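Local coordinates for protein dITP/XTP pyrophosphatase (Staphylococcus aureus, PDB 4BNQ) that probably hydrolyses non-canonical purine nucleoside triphosphates such as XTP, dITP and ITP to their monophosphates and diphosphate, clearing them from the nucleotide pool, at residues L71-L76 with E99-K104. Residues are numbered along the deposited sequence; the frame is centred on the assembly and turned at random.
Sequences LEVFAL and EKLLNK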
ATOM      1  N   LEU A  71      10.784  -4.989 -11.734  1.00 28.87           N
ATOM      2  CA  LEU A  71       9.669  -4.607 -12.572  1.00 27.44           C
ATOM      3  C   LEU A  71       9.127  -5.857 -13.244  1.00 28.87           C
ATOM      4  O   LEU A  71       9.886  -6.640 -13.818  1.00 31.27           O
ATOM      5  CB  LEU A  71      10.177  -3.622 -13.618  1.00 29.86           C
ATOM      6  CG  LEU A  71       9.260  -3.167 -14.738  1.00 32.87           C
ATOM      7  CD1 LEU A  71       8.076  -2.399 -14.178  1.00 32.75           C
ATOM      8  CD2 LEU A  71      10.082  -2.277 -15.646  1.00 31.28           C
ATOM      9  N   GLU A  72       7.822  -6.059 -13.144  1.00 27.66           N
ATOM     10  CA  GLU A  72       7.160  -7.208 -13.743  1.00 29.48           C
ATOM     11  C   GLU A  72       6.209  -6.693 -14.815  1.00 34.30           C
ATOM     12  O   GLU A  72       5.267  -5.964 -14.512  1.00 33.58           O
ATOM     13  CB  GLU A  72       6.381  -7.997 -12.677  1.00 29.16           C
ATOM     14  CG  GLU A  72       7.266  -8.581 -11.577  1.00 34.01           C
ATOM     15  CD  GLU A  72       6.476  -9.304 -10.496  1.00 37.76           C
ATOM     16  OE1 GLU A  72       5.229  -9.148 -10.435  1.00 35.17           O
ATOM     17  OE2 GLU A  72       7.106 -10.030  -9.694  1.00 41.36           O
ATOM     18  N   VAL A  73       6.467  -7.035 -16.072  1.00 30.39           N
ATOM     19  CA  VAL A  73       5.616  -6.545 -17.160  1.00 32.40           C
ATOM     20  C   VAL A  73       4.625  -7.613 -17.623  1.00 31.71           C
ATOM     21  O   VAL A  73       5.034  -8.667 -18.105  1.00 39.51           O
ATOM     22  CB  VAL A  73       6.453  -6.117 -18.379  1.00 36.99           C
ATOM     23  CG1 VAL A  73       5.535  -5.599 -19.494  1.00 33.88           C
ATOM     24  CG2 VAL A  73       7.486  -5.071 -17.977  1.00 31.81           C
ATOM     25  N   PHE A  74       3.337  -7.334 -17.486  1.00 33.57           N
ATOM     26  CA  PHE A  74       2.293  -8.299 -17.827  1.00 40.99           C
ATOM     27  C   PHE A  74       2.561  -9.014 -19.163  1.00 39.84           C
ATOM     28  O   PHE A  74       2.747 -10.234 -19.199  1.00 41.74           O
ATOM     29  CB  PHE A  74       0.918  -7.605 -17.836  1.00 41.80           C
ATOM     30  CG  PHE A  74      -0.253  -8.557 -18.000  1.00 52.31           C
ATOM     31  CD1 PHE A  74      -0.506  -9.184 -19.222  1.00 51.41           C
ATOM     32  CD2 PHE A  74      -1.107  -8.816 -16.937  1.00 52.30           C
ATOM     33  CE1 PHE A  74      -1.571 -10.061 -19.370  1.00 47.97           C
ATOM     34  CE2 PHE A  74      -2.176  -9.688 -17.086  1.00 52.41           C
ATOM     35  CZ  PHE A  74      -2.404 -10.309 -18.307  1.00 53.02           C
ATOM     36  N   ALA A  75       2.623  -8.252 -20.247  1.00 36.94           N
ATOM     37  CA  ALA A  75       2.830  -8.832 -21.578  1.00 38.51           C
ATOM     38  C   ALA A  75       4.065  -9.730 -21.707  1.00 40.90           C
ATOM     39  O   ALA A  75       4.181 -10.470 -22.674  1.00 43.03           O
ATOM     40  CB  ALA A  75       2.850  -7.744 -22.648  1.00 32.87           C
ATOM     41  N   LEU A  76       4.988  -9.668 -20.752  1.00 38.48           N
ATOM     42  CA  LEU A  76       6.162 -10.530 -20.814  1.00 34.65           C
ATOM     43  C   LEU A  76       6.111 -11.568 -19.713  1.00 38.09           C
ATOM     44  O   LEU A  76       7.153 -12.061 -19.283  1.00 39.23           O
ATOM     45  CB  LEU A  76       7.439  -9.710 -20.685  1.00 36.46           C
ATOM     46  CG  LEU A  76       7.559  -8.477 -21.584  1.00 35.27           C
ATOM     47  CD1 LEU A  76       8.887  -7.786 -21.337  1.00 35.15           C
ATOM     48  CD2 LEU A  76       7.425  -8.853 -23.052  1.00 39.34           C
ATOM     49  N   GLU A  99      16.477   0.018 -22.755  1.00 38.84           N
ATOM     50  CA  GLU A  99      16.431  -0.176 -24.210  1.00 35.91           C
ATOM     51  C   GLU A  99      15.982  -1.575 -24.563  1.00 33.44           C
ATOM     52  O   GLU A  99      15.124  -1.758 -25.427  1.00 34.45           O
ATOM     53  CB  GLU A  99      17.776   0.154 -24.861  1.00 36.94           C
ATOM     54  CG  GLU A  99      18.152   1.635 -24.770  1.00 38.39           C
ATOM     55  CD  GLU A  99      17.040   2.557 -25.260  1.00 51.00           C
ATOM     56  OE1 GLU A  99      16.301   2.181 -26.199  1.00 54.46           O
ATOM     57  OE2 GLU A  99      16.895   3.677 -24.714  1.00 59.03           O
ATOM     58  N   LYS A 100      16.524  -2.561 -23.857  1.00 33.45           N
ATOM     59  CA  LYS A 100      16.078  -3.938 -24.054  1.00 36.64           C
ATOM     60  C   LYS A 100      14.582  -4.109 -23.797  1.00 34.28           C
ATOM     61  O   LYS A 100      13.853  -4.605 -24.653  1.00 37.12           O
ATOM     62  CB  LYS A 100      16.851  -4.905 -23.170  1.00 32.74           C
ATOM     63  CG  LYS A 100      16.433  -6.343 -23.409  1.00 32.91           C
ATOM     64  CD  LYS A 100      17.265  -7.295 -22.559  1.00 35.81           C
ATOM     65  CE  LYS A 100      16.800  -8.728 -22.722  1.00 33.35           C
ATOM     66  NZ  LYS A 100      17.656  -9.628 -21.916  1.00 43.95           N
ATOM     67  N   LEU A 101      14.129  -3.687 -22.622  1.00 35.73           N
ATOM     68  CA  LEU A 101      12.712  -3.780 -22.292  1.00 33.12           C
ATOM     69  C   LEU A 101      11.847  -3.075 -23.331  1.00 31.94           C
ATOM     70  O   LEU A 101      10.856  -3.630 -23.780  1.00 30.29           O
ATOM     71  CB  LEU A 101      12.446  -3.212 -20.906  1.00 28.58           C
ATOM     72  CG  LEU A 101      10.985  -3.325 -20.474  1.00 30.85           C
ATOM     73  CD1 LEU A 101      10.502  -4.744 -20.620  1.00 33.70           C
ATOM     74  CD2 LEU A 101      10.880  -2.913 -19.033  1.00 38.70           C
ATOM     75  N   LEU A 102      12.225  -1.864 -23.729  1.00 29.14           N
ATOM     76  CA  LEU A 102      11.457  -1.167 -24.758  1.00 33.77           C
ATOM     77  C   LEU A 102      11.408  -1.945 -26.085  1.00 36.90           C
ATOM     78  O   LEU A 102      10.329  -2.104 -26.671  1.00 34.98           O
ATOM     79  CB  LEU A 102      11.974   0.258 -24.964  1.00 32.59           C
ATOM     80  CG  LEU A 102      11.622   1.216 -23.829  1.00 31.92           C
ATOM     81  CD1 LEU A 102      12.223   2.594 -24.068  1.00 29.62           C
ATOM     82  CD2 LEU A 102      10.112   1.303 -23.720  1.00 31.25           C
ATOM     83  N   ASN A 103      12.563  -2.433 -26.547  1.00 35.77           N
ATOM     84  CA  ASN A 103      12.636  -3.202 -27.793  1.00 38.56           C
ATOM     85  C   ASN A 103      11.724  -4.408 -27.757  1.00 40.11           C
ATOM     86  O   ASN A 103      10.983  -4.664 -28.709  1.00 38.81           O
ATOM     87  CB  ASN A 103      14.065  -3.675 -28.082  1.00 39.84           C
ATOM     88  CG  ASN A 103      14.961  -2.559 -28.577  1.00 45.02           C
ATOM     89  OD1 ASN A 103      14.478  -1.524 -29.034  1.00 52.17           O
ATOM     90  ND2 ASN A 103      16.279  -2.769 -28.504  1.00 46.89           N
ATOM     91  N   LYS A 104      11.768  -5.133 -26.645  1.00 34.35           N
ATOM     92  CA  LYS A 104      10.921  -6.308 -26.475  1.00 34.35           C
ATOM     93  C   LYS A 104       9.424  -6.005 -26.461  1.00 38.54           C
ATOM     94  O   LYS A 104       8.620  -6.880 -26.743  1.00 33.75           O
ATOM     95  CB  LYS A 104      11.334  -7.092 -25.232  1.00 31.82           C
ATOM     96  CG  LYS A 104      12.683  -7.771 -25.366  1.00 39.62           C
ATOM     97  CD  LYS A 104      12.731  -9.069 -24.555  1.00 43.15           C
ATOM     98  CE  LYS A 104      11.421  -9.842 -24.670  1.00 40.78           C
ATOM     99  NZ  LYS A 104      11.500 -11.230 -24.123  1.00 54.92           N
TER
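L71, near the end of strand 64-73 in the antiparallel sheet of this HAM1-family protein, turns its side chain to the helix 94-104, which packs over the strand end. With L71 CG anti to the backbone N (chi1 173°), its side chain and that of L101 cross obliquely, L71 CD2 3.5 Å from L101 CD2. Buried among A113, F115, I139 and L101, this place suits a purely apolar residue; L71 also touches Y151, predicted to bind substrate. V73 faces the helix again: its CG2 meets L101 tip to tip, 4.0 Å from CD1, and its short, branched side chain suits an extended strand. It too packs on I139 of strand 126-139. After V73 the chain bends through a 3-10 segment, closed by L76 N bonding V73 O at 2.8 Å, and this turn brings L76 back to the helix. There L76, its CG anti to the carbonyl carbon (chi1 -49°), crosses L101 obliquely, CD1 to CD1 at 3.5 Å. L101, its CG anti to the backbone N (chi1 -178°), thus gives CD2 to L71 and CD1 to L76, with V73 CG2 near both. K104, exposed at the edge, merely brushes L76 CD2 through CE, 4.4 Å away, while its ammonium is hydrogen-bonded elsewhere. The contact is apolar packing without a directional bond, and contributes to seating the helix on the strand end.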